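Local coordinates for Red carotenoid protein (RCP) (Nostoc sp., PDB 5FCY) that binds carotenoids, here modelled as beta-carotene, in an all-helical fold and probably serves in cyanobacterial photoprotection, at residues V23-A28 with Y121-E126; L29-Y34 with Q107-A112; E69-L74 with T113-P118. All blocks are in the same frame, centred on the assembly; numbering follows the deposited sequence.

Contact 1: V23-A28 with Y121-E126; sequences VDEQLA and YKLSSE. With BCR (beta-carotene), chain B.
Glu-25 grips the segment 121-126 with both oxygens of its carboxylate. Tyr-121 OH donates to Glu-25 OE1, which lies at the edge of the tyrosine ring and in its plane; the modelled 2.4 Å is very short and should not be read closely. The other oxygen, Glu-25 OE2, takes the backbone N-H of Ser-124 on its syn lone pair, at 2.9 Å and 161°. A bend at chi2 (70°) turns CD out of an extended course, and the carboxylate plane ends up 43° from that of the ring. Beside this polar pair, Ala-28 CB sits 3.3 Å from Tyr-121 CE1 and 3.7 Å from Leu-123 CD2. One face of the tyrosine ring is taken by beta-carotene, with C33 near the rim, 4.0 Å from Tyr-121 CD2. Asp-24 flanks the ionone ring that carries C33, with Asp-24 CB 3.6 Å from beta-carotene C4, while its OD2 makes a salt bridge with Arg-76. An alanine at Asp-24 would keep that CB contact but would probably leave Arg-76 without this charged mate and open a gap beside C3 and C4. Further out, Ser-127 OG also bonds Glu-25 OE2, and Ser-124 N-caps helix 125-136, its OG accepting from Glu-126 N. The negative charge of Glu-25 would probably be stabilised by that helix N-terminus together with the Ser-124 N-H and the two hydroxyls.

Contact 2: L29-Y34 with Q107-A112; sequences LFWFIY and QGMDNA. With BCR (beta-carotene), chain B.
Trp-31 and Tyr-34 both carry CG anti to the backbone N (chi1 165° and 158°), and the far ends of their rings meet Met-109 and Asp-110 at the end of helix 95-110. Tyr-34 and Asp-110 meet tip to tip: the hydroxyl OH donates to Asp-110 OD2 at 2.5 Å, arriving on the anti side and 24° out of the carboxylate plane. The other oxygen, OD1, lies at the indole edge, 3.6 Å from Trp-31 CH2, and has a long, weak ion pair with Lys-35. Met-109 crosses the indole obliquely. Its CB is 3.7 Å from Trp-31 CZ3, and its SD makes a Met-aromatic contact 4.8 Å from the six-membered ring's centroid. That sulfur also touches the polyene, 3.7 Å from beta-carotene C11, and Trp-31 CB approaches C12 equally closely. Phe-30 lays one face under the chain, with C16 over the ring centre. The contact forms part of the beta-carotene pocket, consistent with carotenoid binding in the N-terminal domain of the orange carotenoid protein.

Contact 3: E69-L74 with T113-P118; sequences EQQLQL and TIVPFP. With BCR (beta-carotene), chain B.
Gln-71 and Val-115 join helix 68-79 to the loop that follows helix 95-110 in a buried contact built on one side-chain-to-backbone hydrogen bond. Val-115 N donates to Gln-71 OE1 at 2.6 Å with an N-H...O angle of 150°, and the donor stands nearly along the C=O axis. In the glutamine CD lies anti to CA (chi2 178°), and this extended chain carries the amide to the loop. A methyl lies against the amide oxygen, Ile-114 CG2 being 3.5 Å from Gln-71 OE1, and the apolar packing is loose, with Val-115 CG1 facing Leu-72 CB at 4.5 Å. Both segments then turn to the same ligand, as parts of the beta-carotene pocket in this all-helical domain of the orange carotenoid protein family. From the helix, Leu-72 straddles a methyl of the ionone ring, its CD1 and CD2 3.4 and 3.3 Å from C32. From the loop, Phe-117 CE1 comes within 3.2 Å of another methyl, C33, and Pro-118 CD lies 3.7 Å from that same carbon. Pro-118 CD also rests over one face of the Phe-117 ring, near its rim, and Phe-117 stacks in turn on Trp-31.

In the fold
Contact 3 is buried, contact 2 partly so, and contact 1 lies at the surface. Contacts 1 and 2 share helix 23-35, taking successive turns of it; contact 3 uses another helix, but its loop leads directly out of the second segment of contact 2, where Gly-108 O probably bonds Ile-114 N. Phe-117 knits all three together, touching Ala-28 as well as Trp-31 and Phe-32. The chemistry varies with burial: a carboxylate with several donors at the surface, a tyrosine-aspartate pair beside aromatic packing where partly buried, a single hydrogen bond to a neutral side-chain amide where buried. Contacts 1 and 3 meet one ionone ring and the start of the polyene, contact 2 its middle.

Contact 1: V23-A28 with Y121-E126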
loop_
_atom_site.group_PDB
_atom_site.type_symbol
_atom_site.label_atom_id
_atom_site.label_comp_id
_atom_site.label_asym_id
_atom_site.label_seq_id
_atom_site.Cartn_x
_atom_site.Cartn_y
_atom_site.Cartn_z
ATOM N N VAL A 23 -4.070 10.599 2.408
ATOM C CA VAL A 23 -4.246 9.147 2.396
ATOM C C VAL A 23 -4.510 8.651 0.980
ATOM O O VAL A 23 -3.897 7.681 0.518
ATOM C CB VAL A 23 -5.376 8.737 3.356
ATOM C CG1 VAL A 23 -5.639 7.237 3.275
ATOM C CG2 VAL A 23 -5.013 9.126 4.770
ATOM N N ASP A 24 -5.441 9.296 0.277
ATOM C CA ASP A 24 -5.731 8.897 -1.095
ATOM C C ASP A 24 -4.534 9.140 -2.003
ATOM O O ASP A 24 -4.256 8.337 -2.900
ATOM C CB ASP A 24 -6.959 9.645 -1.606
ATOM C CG ASP A 24 -8.258 9.060 -1.083
ATOM O OD1 ASP A 24 -8.208 8.010 -0.408
ATOM O OD2 ASP A 24 -9.328 9.644 -1.359
ATOM N N GLU A 25 -3.813 10.241 -1.785
ATOM C CA GLU A 25 -2.591 10.490 -2.541
ATOM C C GLU A 25 -1.569 9.386 -2.303
ATOM O O GLU A 25 -0.875 8.957 -3.233
ATOM C CB GLU A 25 -2.011 11.851 -2.156
ATOM C CG GLU A 25 -0.883 12.332 -3.051
ATOM C CD GLU A 25 -1.363 12.719 -4.434
ATOM O OE1 GLU A 25 -2.583 12.634 -4.686
ATOM O OE2 GLU A 25 -0.523 13.111 -5.270
ATOM N N GLN A 26 -1.459 8.915 -1.057
ATOM C CA GLN A 26 -0.551 7.816 -0.750
ATOM C C GLN A 26 -0.936 6.563 -1.524
ATOM O O GLN A 26 -0.083 5.901 -2.126
ATOM C CB GLN A 26 -0.556 7.531 0.754
ATOM C CG GLN A 26 0.097 8.610 1.609
ATOM C CD GLN A 26 0.266 8.195 3.063
ATOM O OE1 GLN A 26 0.812 7.133 3.359
ATOM N NE2 GLN A 26 -0.204 9.037 3.976
ATOM N N LEU A 27 -2.224 6.218 -1.510
ATOM C CA LEU A 27 -2.680 5.029 -2.219
ATOM C C LEU A 27 -2.450 5.163 -3.717
ATOM O O LEU A 27 -2.137 4.177 -4.396
ATOM C CB LEU A 27 -4.158 4.783 -1.915
ATOM C CG LEU A 27 -4.456 4.205 -0.532
ATOM C CD1 LEU A 27 -5.901 4.466 -0.133
ATOM C CD2 LEU A 27 -4.157 2.713 -0.511
ATOM N N ALA A 28 -2.597 6.376 -4.253
ATOM C CA ALA A 28 -2.361 6.590 -5.677
ATOM C C ALA A 28 -0.900 6.343 -6.026
ATOM O O ALA A 28 -0.590 5.653 -7.003
ATOM C CB ALA A 28 -2.777 8.007 -6.073
ATOM N N TYR A 121 -7.268 10.059 -12.257
ATOM C CA TYR A 121 -6.478 10.532 -11.127
ATOM C C TYR A 121 -5.064 10.829 -11.608
ATOM O O TYR A 121 -4.412 9.966 -12.206
ATOM C CB TYR A 121 -6.455 9.506 -9.993
ATOM C CG TYR A 121 -6.000 10.099 -8.677
ATOM C CD1 TYR A 121 -4.651 10.255 -8.394
ATOM C CD2 TYR A 121 -6.921 10.517 -7.727
ATOM C CE1 TYR A 121 -4.232 10.805 -7.199
ATOM C CE2 TYR A 121 -6.511 11.067 -6.529
ATOM C CZ TYR A 121 -5.168 11.209 -6.270
ATOM O OH TYR A 121 -4.764 11.758 -5.074
ATOM N N LYS A 122 -4.598 12.049 -11.358
ATOM C CA LYS A 122 -3.247 12.462 -11.703
ATOM C C LYS A 122 -2.491 12.810 -10.428
ATOM O O LYS A 122 -3.043 13.435 -9.518
ATOM C CB LYS A 122 -3.255 13.662 -12.659
ATOM C CG LYS A 122 -3.815 13.336 -14.032
ATOM C CD LYS A 122 -3.780 14.542 -14.955
ATOM C CE LYS A 122 -4.339 14.199 -16.327
ATOM N NZ LYS A 122 -4.343 15.372 -17.247
ATOM N N LEU A 123 -1.230 12.397 -10.369
ATOM C CA LEU A 123 -0.437 12.607 -9.168
ATOM C C LEU A 123 -0.081 14.079 -9.006
ATOM O O LEU A 123 0.168 14.791 -9.984
ATOM C CB LEU A 123 0.838 11.765 -9.218
ATOM C CG LEU A 123 0.664 10.245 -9.246
ATOM C CD1 LEU A 123 2.024 9.566 -9.254
ATOM C CD2 LEU A 123 -0.167 9.764 -8.065
ATOM N N SER A 124 -0.064 14.532 -7.756
ATOM C CA SER A 124 0.404 15.871 -7.442
ATOM C C SER A 124 1.835 16.065 -7.934
ATOM O O SER A 124 2.558 15.108 -8.226
ATOM C CB SER A 124 0.337 16.116 -5.935
ATOM O OG SER A 124 1.158 17.210 -5.563
ATOM N N SER A 125 2.242 17.332 -8.023
ATOM C CA SER A 125 3.618 17.640 -8.400
ATOM C C SER A 125 4.603 16.972 -7.450
ATOM O O SER A 125 5.635 16.445 -7.881
ATOM C CB SER A 125 3.827 19.155 -8.413
ATOM O OG SER A 125 5.174 19.483 -8.707
ATOM N N GLU A 126 4.294 16.980 -6.151
ATOM C CA GLU A 126 5.167 16.357 -5.162
ATOM C C GLU A 126 5.234 14.846 -5.357
ATOM O O GLU A 126 6.317 14.253 -5.289
ATOM C CB GLU A 126 4.672 16.696 -3.754
ATOM C CG GLU A 126 5.602 16.261 -2.631
ATOM C CD GLU A 126 5.038 16.554 -1.250
ATOM O OE1 GLU A 126 3.942 17.150 -1.159
ATOM O OE2 GLU A 126 5.691 16.183 -0.253
HETATM C C1 BCR B . -10.090 6.008 -4.652
HETATM C C2 BCR B . -10.517 7.281 -5.379
HETATM C C3 BCR B . -9.719 8.519 -4.987
HETATM C C4 BCR B . -8.273 8.173 -4.655
HETATM C C5 BCR B . -7.915 6.825 -5.229
HETATM C C6 BCR B . -8.602 5.762 -4.814
HETATM C C7 BCR B . -8.024 4.409 -4.520
HETATM C C8 BCR B . -6.728 4.045 -4.608
HETATM C C9 BCR B . -6.274 2.660 -4.280
HETATM C C10 BCR B . -4.963 2.342 -4.438
HETATM C C11 BCR B . -4.369 1.024 -4.150
HETATM C C33 BCR B . -6.856 6.752 -6.277
HETATM C C31 BCR B . -10.929 4.861 -5.213
HETATM C C32 BCR B . -10.379 6.198 -3.173
HETATM C C34 BCR B . -7.300 1.671 -3.792
HETATM C C12 BCR B . -3.052 0.823 -4.323
HETATM C C13 BCR B . -2.392 -0.478 -4.042
HETATM C C14 BCR B . -1.053 -0.594 -4.253
HETATM C C15 BCR B . -0.265 -1.813 -4.014
HETATM C C16 BCR B . 1.052 -1.864 -4.262
HETATM C C17 BCR B . 1.789 -3.111 -4.006
HETATM C C18 BCR B . 3.108 -3.274 -4.229
HETATM C C19 BCR B . 3.698 -4.599 -3.900
HETATM C C20 BCR B . 5.003 -4.887 -3.991
HETATM C C21 BCR B . 5.485 -6.229 -3.633
HETATM C C22 BCR B . 6.778 -6.596 -3.734
HETATM C C23 BCR B . 7.136 -7.996 -3.367
HETATM C C24 BCR B . 8.363 -8.506 -3.531
HETATM C C25 BCR B . 8.732 -9.909 -3.185
HETATM C C26 BCR B . 7.864 -10.818 -2.739
HETATM C C27 BCR B . 8.114 -11.459 -1.394
HETATM C C28 BCR B . 9.610 -11.441 -1.104
HETATM C C29 BCR B . 10.422 -11.565 -2.388
HETATM C C30 BCR B . 10.159 -10.395 -3.336
HETATM C C35 BCR B . -3.247 -1.600 -3.521
HETATM C C36 BCR B . 3.913 -2.134 -4.789
HETATM C C37 BCR B . 7.769 -5.584 -4.236
HETATM C C38 BCR B . 6.705 -11.288 -3.584
HETATM C C39 BCR B . 10.348 -10.838 -4.780
HETATM C C40 BCR B . 11.163 -9.292 -3.021
HETATM O O HOH W 1 -3.182 14.677 -7.238
#

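Contact 2: L29-Y34 with Q107-A112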
loop_
_atom_site.group_PDB
_atom_site.type_symbol
_atom_site.label_atom_id
_atom_site.label_comp_id
_atom_site.label_asym_id
_atom_site.label_seq_id
_atom_site.Cartn_x
_atom_site.Cartn_y
_atom_site.Cartn_z
ATOM N N LEU A 29 0.014 6.903 -5.232
ATOM C CA LEU A 29 1.436 6.678 -5.466
ATOM C C LEU A 29 1.765 5.191 -5.426
ATOM O O LEU A 29 2.478 4.675 -6.294
ATOM C CB LEU A 29 2.258 7.441 -4.427
ATOM C CG LEU A 29 3.775 7.311 -4.536
ATOM C CD1 LEU A 29 4.268 7.881 -5.850
ATOM C CD2 LEU A 29 4.440 8.009 -3.366
ATOM N N PHE A 30 1.245 4.483 -4.421
ATOM C CA PHE A 30 1.504 3.052 -4.299
ATOM C C PHE A 30 0.988 2.298 -5.519
ATOM O O PHE A 30 1.613 1.335 -5.973
ATOM C CB PHE A 30 0.846 2.522 -3.018
ATOM C CG PHE A 30 1.573 1.372 -2.352
ATOM C CD1 PHE A 30 2.888 1.059 -2.653
ATOM C CD2 PHE A 30 0.919 0.606 -1.402
ATOM C CE1 PHE A 30 3.529 0.011 -2.016
ATOM C CE2 PHE A 30 1.553 -0.444 -0.771
ATOM C CZ PHE A 30 2.859 -0.743 -1.080
ATOM N N TRP A 31 -0.153 2.727 -6.066
ATOM C CA TRP A 31 -0.743 2.039 -7.210
ATOM C C TRP A 31 0.088 2.232 -8.472
ATOM O O TRP A 31 0.314 1.278 -9.225
ATOM C CB TRP A 31 -2.171 2.533 -7.439
ATOM C CG TRP A 31 -2.720 2.161 -8.779
ATOM C CD1 TRP A 31 -2.832 2.970 -9.871
ATOM C CD2 TRP A 31 -3.228 0.880 -9.173
ATOM N NE1 TRP A 31 -3.381 2.274 -10.920
ATOM C CE2 TRP A 31 -3.633 0.989 -10.518
ATOM C CE3 TRP A 31 -3.380 -0.345 -8.520
ATOM C CZ2 TRP A 31 -4.179 -0.080 -11.221
ATOM C CZ3 TRP A 31 -3.923 -1.408 -9.219
ATOM C CH2 TRP A 31 -4.317 -1.267 -10.555
ATOM N N PHE A 32 0.544 3.459 -8.728
ATOM C CA PHE A 32 1.322 3.709 -9.935
ATOM C C PHE A 32 2.671 3.008 -9.874
ATOM O O PHE A 32 3.137 2.464 -10.882
ATOM C CB PHE A 32 1.495 5.210 -10.149
ATOM C CG PHE A 32 0.259 5.886 -10.665
ATOM C CD1 PHE A 32 -0.159 5.687 -11.969
ATOM C CD2 PHE A 32 -0.486 6.715 -9.847
ATOM C CE1 PHE A 32 -1.296 6.303 -12.447
ATOM C CE2 PHE A 32 -1.625 7.335 -10.321
ATOM C CZ PHE A 32 -2.030 7.129 -11.622
ATOM N N ILE A 33 3.311 3.004 -8.702
ATOM C CA ILE A 33 4.528 2.214 -8.521
ATOM C C ILE A 33 4.277 0.766 -8.920
ATOM O O ILE A 33 5.104 0.136 -9.589
ATOM C CB ILE A 33 5.024 2.319 -7.066
ATOM C CG1 ILE A 33 5.452 3.752 -6.748
ATOM C CG2 ILE A 33 6.189 1.364 -6.826
ATOM C CD1 ILE A 33 5.714 4.010 -5.272
ATOM N N TYR A 34 3.131 0.215 -8.512
ATOM C CA TYR A 34 2.806 -1.165 -8.859
ATOM C C TYR A 34 2.730 -1.367 -10.366
ATOM O O TYR A 34 3.028 -2.460 -10.860
ATOM C CB TYR A 34 1.487 -1.570 -8.199
ATOM C CG TYR A 34 0.791 -2.734 -8.867
ATOM C CD1 TYR A 34 1.191 -4.041 -8.626
ATOM C CD2 TYR A 34 -0.276 -2.525 -9.733
ATOM C CE1 TYR A 34 0.553 -5.109 -9.234
ATOM C CE2 TYR A 34 -0.921 -3.584 -10.344
ATOM C CZ TYR A 34 -0.503 -4.873 -10.091
ATOM O OH TYR A 34 -1.146 -5.925 -10.701
ATOM N N GLN A 107 -3.120 -6.937 -7.278
ATOM C CA GLN A 107 -3.586 -7.966 -8.203
ATOM C C GLN A 107 -5.108 -8.037 -8.211
ATOM O O GLN A 107 -5.735 -8.069 -9.275
ATOM C CB GLN A 107 -2.987 -9.322 -7.833
ATOM C CG GLN A 107 -1.662 -9.616 -8.504
ATOM C CD GLN A 107 -1.260 -11.068 -8.362
ATOM O OE1 GLN A 107 -1.931 -11.845 -7.683
ATOM N NE2 GLN A 107 -0.166 -11.445 -9.010
ATOM N N GLY A 108 -5.720 -8.061 -7.025
ATOM C CA GLY A 108 -7.168 -8.080 -6.934
ATOM C C GLY A 108 -7.835 -6.887 -7.586
ATOM O O GLY A 108 -9.035 -6.940 -7.874
ATOM N N MET A 109 -7.087 -5.809 -7.824
ATOM C CA MET A 109 -7.619 -4.635 -8.503
ATOM C C MET A 109 -7.520 -4.759 -10.020
ATOM O O MET A 109 -8.445 -4.357 -10.734
ATOM C CB MET A 109 -6.883 -3.378 -8.029
ATOM C CG MET A 109 -7.221 -2.974 -6.597
ATOM S SD MET A 109 -6.213 -1.622 -5.959
ATOM C CE MET A 109 -6.835 -0.245 -6.921
ATOM N N ASP A 110 -6.413 -5.306 -10.531
ATOM C CA ASP A 110 -6.314 -5.567 -11.964
ATOM C C ASP A 110 -7.323 -6.618 -12.407
ATOM O O ASP A 110 -7.805 -6.573 -13.544
ATOM C CB ASP A 110 -4.898 -6.017 -12.328
ATOM C CG ASP A 110 -3.970 -4.853 -12.625
ATOM O OD1 ASP A 110 -4.455 -3.803 -13.096
ATOM O OD2 ASP A 110 -2.751 -4.995 -12.397
ATOM N N ASN A 111 -7.649 -7.568 -11.532
ATOM C CA ASN A 111 -8.622 -8.609 -11.829
ATOM C C ASN A 111 -10.039 -8.221 -11.423
ATOM O O ASN A 111 -10.925 -9.080 -11.416
ATOM C CB ASN A 111 -8.226 -9.913 -11.132
ATOM C CG ASN A 111 -6.812 -10.346 -11.467
ATOM O OD1 ASN A 111 -6.227 -9.883 -12.447
ATOM N ND2 ASN A 111 -6.255 -11.241 -10.658
ATOM N N ALA A 112 -10.269 -6.955 -11.081
ATOM C CA ALA A 112 -11.586 -6.436 -10.718
ATOM C C ALA A 112 -12.138 -7.054 -9.439
ATOM O O ALA A 112 -13.327 -6.881 -9.138
ATOM C CB ALA A 112 -12.594 -6.629 -11.859
HETATM C C1 BCR B . -10.090 6.008 -4.652
HETATM C C2 BCR B . -10.517 7.281 -5.379
HETATM C C3 BCR B . -9.719 8.519 -4.987
HETATM C C4 BCR B . -8.273 8.173 -4.655
HETATM C C5 BCR B . -7.915 6.825 -5.229
HETATM C C6 BCR B . -8.602 5.762 -4.814
HETATM C C7 BCR B . -8.024 4.409 -4.520
HETATM C C8 BCR B . -6.728 4.045 -4.608
HETATM C C9 BCR B . -6.274 2.660 -4.280
HETATM C C10 BCR B . -4.963 2.342 -4.438
HETATM C C11 BCR B . -4.369 1.024 -4.150
HETATM C C33 BCR B . -6.856 6.752 -6.277
HETATM C C31 BCR B . -10.929 4.861 -5.213
HETATM C C32 BCR B . -10.379 6.198 -3.173
HETATM C C34 BCR B . -7.300 1.671 -3.792
HETATM C C12 BCR B . -3.052 0.823 -4.323
HETATM C C13 BCR B . -2.392 -0.478 -4.042
HETATM C C14 BCR B . -1.053 -0.594 -4.253
HETATM C C15 BCR B . -0.265 -1.813 -4.014
HETATM C C16 BCR B . 1.052 -1.864 -4.262
HETATM C C17 BCR B . 1.789 -3.111 -4.006
HETATM C C18 BCR B . 3.108 -3.274 -4.229
HETATM C C19 BCR B . 3.698 -4.599 -3.900
HETATM C C20 BCR B . 5.003 -4.887 -3.991
HETATM C C21 BCR B . 5.485 -6.229 -3.633
HETATM C C22 BCR B . 6.778 -6.596 -3.734
HETATM C C23 BCR B . 7.136 -7.996 -3.367
HETATM C C24 BCR B . 8.363 -8.506 -3.531
HETATM C C25 BCR B . 8.732 -9.909 -3.185
HETATM C C26 BCR B . 7.864 -10.818 -2.739
HETATM C C27 BCR B . 8.114 -11.459 -1.394
HETATM C C28 BCR B . 9.610 -11.441 -1.104
HETATM C C29 BCR B . 10.422 -11.565 -2.388
HETATM C C30 BCR B . 10.159 -10.395 -3.336
HETATM C C35 BCR B . -3.247 -1.600 -3.521
HETATM C C36 BCR B . 3.913 -2.134 -4.789
HETATM C C37 BCR B . 7.769 -5.584 -4.236
HETATM C C38 BCR B . 6.705 -11.288 -3.584
HETATM C C39 BCR B . 10.348 -10.838 -4.780
HETATM C C40 BCR B . 11.163 -9.292 -3.021
#

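Contact 3: E69-L74 with T113-P118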
loop_
_atom_site.group_PDB
_atom_site.type_symbol
_atom_site.label_atom_id
_atom_site.label_comp_id
_atom_site.label_asym_id
_atom_site.label_seq_id
_atom_site.Cartn_x
_atom_site.Cartn_y
_atom_site.Cartn_z
ATOM N N GLU A 69 -16.992 -0.423 -1.210
ATOM C CA GLU A 69 -16.739 0.773 -0.413
ATOM C C GLU A 69 -15.901 0.444 0.815
ATOM O O GLU A 69 -14.916 1.132 1.110
ATOM C CB GLU A 69 -18.061 1.423 -0.001
ATOM C CG GLU A 69 -18.319 2.750 -0.692
ATOM C CD GLU A 69 -17.337 3.823 -0.275
ATOM O OE1 GLU A 69 -17.279 4.145 0.930
ATOM O OE2 GLU A 69 -16.615 4.337 -1.155
ATOM N N GLN A 70 -16.276 -0.609 1.543
ATOM C CA GLN A 70 -15.518 -0.992 2.729
ATOM C C GLN A 70 -14.097 -1.405 2.374
ATOM O O GLN A 70 -13.170 -1.172 3.159
ATOM C CB GLN A 70 -16.242 -2.122 3.460
ATOM C CG GLN A 70 -17.583 -1.707 4.034
ATOM C CD GLN A 70 -18.522 -2.880 4.213
ATOM O OE1 GLN A 70 -19.489 -3.031 3.469
ATOM N NE2 GLN A 70 -18.242 -3.718 5.206
ATOM N N GLN A 71 -13.903 -2.019 1.203
ATOM C CA GLN A 71 -12.555 -2.325 0.736
ATOM C C GLN A 71 -11.688 -1.073 0.731
ATOM O O GLN A 71 -10.517 -1.113 1.125
ATOM C CB GLN A 71 -12.608 -2.935 -0.665
ATOM C CG GLN A 71 -13.402 -4.228 -0.757
ATOM C CD GLN A 71 -13.459 -4.779 -2.169
ATOM O OE1 GLN A 71 -13.051 -4.116 -3.124
ATOM N NE2 GLN A 71 -13.963 -6.000 -2.308
ATOM N N LEU A 72 -12.251 0.048 0.286
ATOM C CA LEU A 72 -11.508 1.301 0.278
ATOM C C LEU A 72 -11.222 1.778 1.694
ATOM O O LEU A 72 -10.102 2.198 2.007
ATOM C CB LEU A 72 -12.289 2.367 -0.487
ATOM C CG LEU A 72 -11.753 3.784 -0.291
ATOM C CD1 LEU A 72 -10.289 3.828 -0.690
ATOM C CD2 LEU A 72 -12.566 4.788 -1.079
ATOM N N GLN A 73 -12.231 1.739 2.563
ATOM C CA GLN A 73 -12.070 2.298 3.898
ATOM C C GLN A 73 -11.023 1.540 4.702
ATOM O O GLN A 73 -10.338 2.135 5.541
ATOM C CB GLN A 73 -13.412 2.299 4.633
ATOM C CG GLN A 73 -13.413 3.129 5.904
ATOM C CD GLN A 73 -12.997 4.567 5.656
ATOM O OE1 GLN A 73 -13.455 5.203 4.707
ATOM N NE2 GLN A 73 -12.108 5.081 6.500
ATOM N N LEU A 74 -10.878 0.235 4.462
ATOM C CA LEU A 74 -9.848 -0.528 5.161
ATOM C C LEU A 74 -8.458 -0.011 4.812
ATOM O O LEU A 74 -7.651 0.280 5.701
ATOM C CB LEU A 74 -9.962 -2.013 4.818
ATOM C CG LEU A 74 -8.861 -2.888 5.424
ATOM C CD1 LEU A 74 -9.028 -3.002 6.932
ATOM C CD2 LEU A 74 -8.846 -4.253 4.775
ATOM N N THR A 113 -11.314 -7.771 -8.672
ATOM C CA THR A 113 -11.778 -8.336 -7.409
ATOM C C THR A 113 -11.861 -7.279 -6.314
ATOM O O THR A 113 -12.745 -7.352 -5.452
ATOM C CB THR A 113 -10.852 -9.468 -6.964
ATOM O OG1 THR A 113 -10.556 -10.317 -8.079
ATOM C CG2 THR A 113 -11.510 -10.291 -5.872
ATOM N N ILE A 114 -10.957 -6.305 -6.328
ATOM C CA ILE A 114 -10.954 -5.214 -5.365
ATOM C C ILE A 114 -11.387 -3.943 -6.080
ATOM O O ILE A 114 -11.127 -3.762 -7.276
ATOM C CB ILE A 114 -9.563 -5.041 -4.719
ATOM C CG1 ILE A 114 -9.075 -6.372 -4.143
ATOM C CG2 ILE A 114 -9.595 -3.970 -3.635
ATOM C CD1 ILE A 114 -10.005 -6.994 -3.113
ATOM N N VAL A 115 -12.055 -3.064 -5.339
ATOM C CA VAL A 115 -12.593 -1.817 -5.881
ATOM C C VAL A 115 -11.567 -1.215 -6.835
ATOM O O VAL A 115 -10.377 -1.144 -6.494
ATOM C CB VAL A 115 -12.963 -0.835 -4.758
ATOM C CG1 VAL A 115 -11.722 -0.397 -3.974
ATOM C CG2 VAL A 115 -13.712 0.370 -5.323
ATOM N N PRO A 116 -11.962 -0.787 -8.032
ATOM C CA PRO A 116 -10.969 -0.382 -9.035
ATOM C C PRO A 116 -10.360 0.977 -8.723
ATOM O O PRO A 116 -10.795 1.709 -7.833
ATOM C CB PRO A 116 -11.777 -0.347 -10.334
ATOM C CG PRO A 116 -13.164 -0.031 -9.895
ATOM C CD PRO A 116 -13.339 -0.691 -8.554
ATOM N N PHE A 117 -9.299 1.311 -9.509
ATOM C CA PHE A 117 -8.576 2.574 -9.462
ATOM C C PHE A 117 -9.100 3.517 -10.540
ATOM O O PHE A 117 -9.379 3.077 -11.661
ATOM C CB PHE A 117 -7.080 2.332 -9.675
ATOM C CG PHE A 117 -6.229 3.558 -9.507
ATOM C CD1 PHE A 117 -5.677 3.866 -8.278
ATOM C CD2 PHE A 117 -5.966 4.393 -10.581
ATOM C CE1 PHE A 117 -4.883 4.986 -8.119
ATOM C CE2 PHE A 117 -5.177 5.516 -10.426
ATOM C CZ PHE A 117 -4.637 5.814 -9.194
ATOM N N PRO A 118 -9.257 4.813 -10.269
ATOM C CA PRO A 118 -9.878 5.695 -11.264
ATOM C C PRO A 118 -8.884 6.186 -12.306
ATOM O O PRO A 118 -7.764 6.591 -11.985
ATOM C CB PRO A 118 -10.413 6.851 -10.412
ATOM C CG PRO A 118 -9.444 6.941 -9.288
ATOM C CD PRO A 118 -8.950 5.536 -9.019
HETATM C C1 BCR B . -10.090 6.008 -4.652
HETATM C C2 BCR B . -10.517 7.281 -5.379
HETATM C C3 BCR B . -9.719 8.519 -4.987
HETATM C C4 BCR B . -8.273 8.173 -4.655
HETATM C C5 BCR B . -7.915 6.825 -5.229
HETATM C C6 BCR B . -8.602 5.762 -4.814
HETATM C C7 BCR B . -8.024 4.409 -4.520
HETATM C C8 BCR B . -6.728 4.045 -4.608
HETATM C C9 BCR B . -6.274 2.660 -4.280
HETATM C C10 BCR B . -4.963 2.342 -4.438
HETATM C C11 BCR B . -4.369 1.024 -4.150
HETATM C C33 BCR B . -6.856 6.752 -6.277
HETATM C C31 BCR B . -10.929 4.861 -5.213
HETATM C C32 BCR B . -10.379 6.198 -3.173
HETATM C C34 BCR B . -7.300 1.671 -3.792
HETATM C C12 BCR B . -3.052 0.823 -4.323
HETATM C C13 BCR B . -2.392 -0.478 -4.042
HETATM C C14 BCR B . -1.053 -0.594 -4.253
HETATM C C15 BCR B . -0.265 -1.813 -4.014
HETATM C C16 BCR B . 1.052 -1.864 -4.262
HETATM C C17 BCR B . 1.789 -3.111 -4.006
HETATM C C18 BCR B . 3.108 -3.274 -4.229
HETATM C C19 BCR B . 3.698 -4.599 -3.900
HETATM C C20 BCR B . 5.003 -4.887 -3.991
HETATM C C21 BCR B . 5.485 -6.229 -3.633
HETATM C C22 BCR B . 6.778 -6.596 -3.734
HETATM C C23 BCR B . 7.136 -7.996 -3.367
HETATM C C24 BCR B . 8.363 -8.506 -3.531
HETATM C C25 BCR B . 8.732 -9.909 -3.185
HETATM C C26 BCR B . 7.864 -10.818 -2.739
HETATM C C27 BCR B . 8.114 -11.459 -1.394
HETATM C C28 BCR B . 9.610 -11.441 -1.104
HETATM C C29 BCR B . 10.422 -11.565 -2.388
HETATM C C30 BCR B . 10.159 -10.395 -3.336
HETATM C C35 BCR B . -3.247 -1.600 -3.521
HETATM C C36 BCR B . 3.913 -2.134 -4.789
HETATM C C37 BCR B . 7.769 -5.584 -4.236
HETATM C C38 BCR B . 6.705 -11.288 -3.584
HETATM C C39 BCR B . 10.348 -10.838 -4.780
HETATM C C40 BCR B . 11.163 -9.292 -3.021
#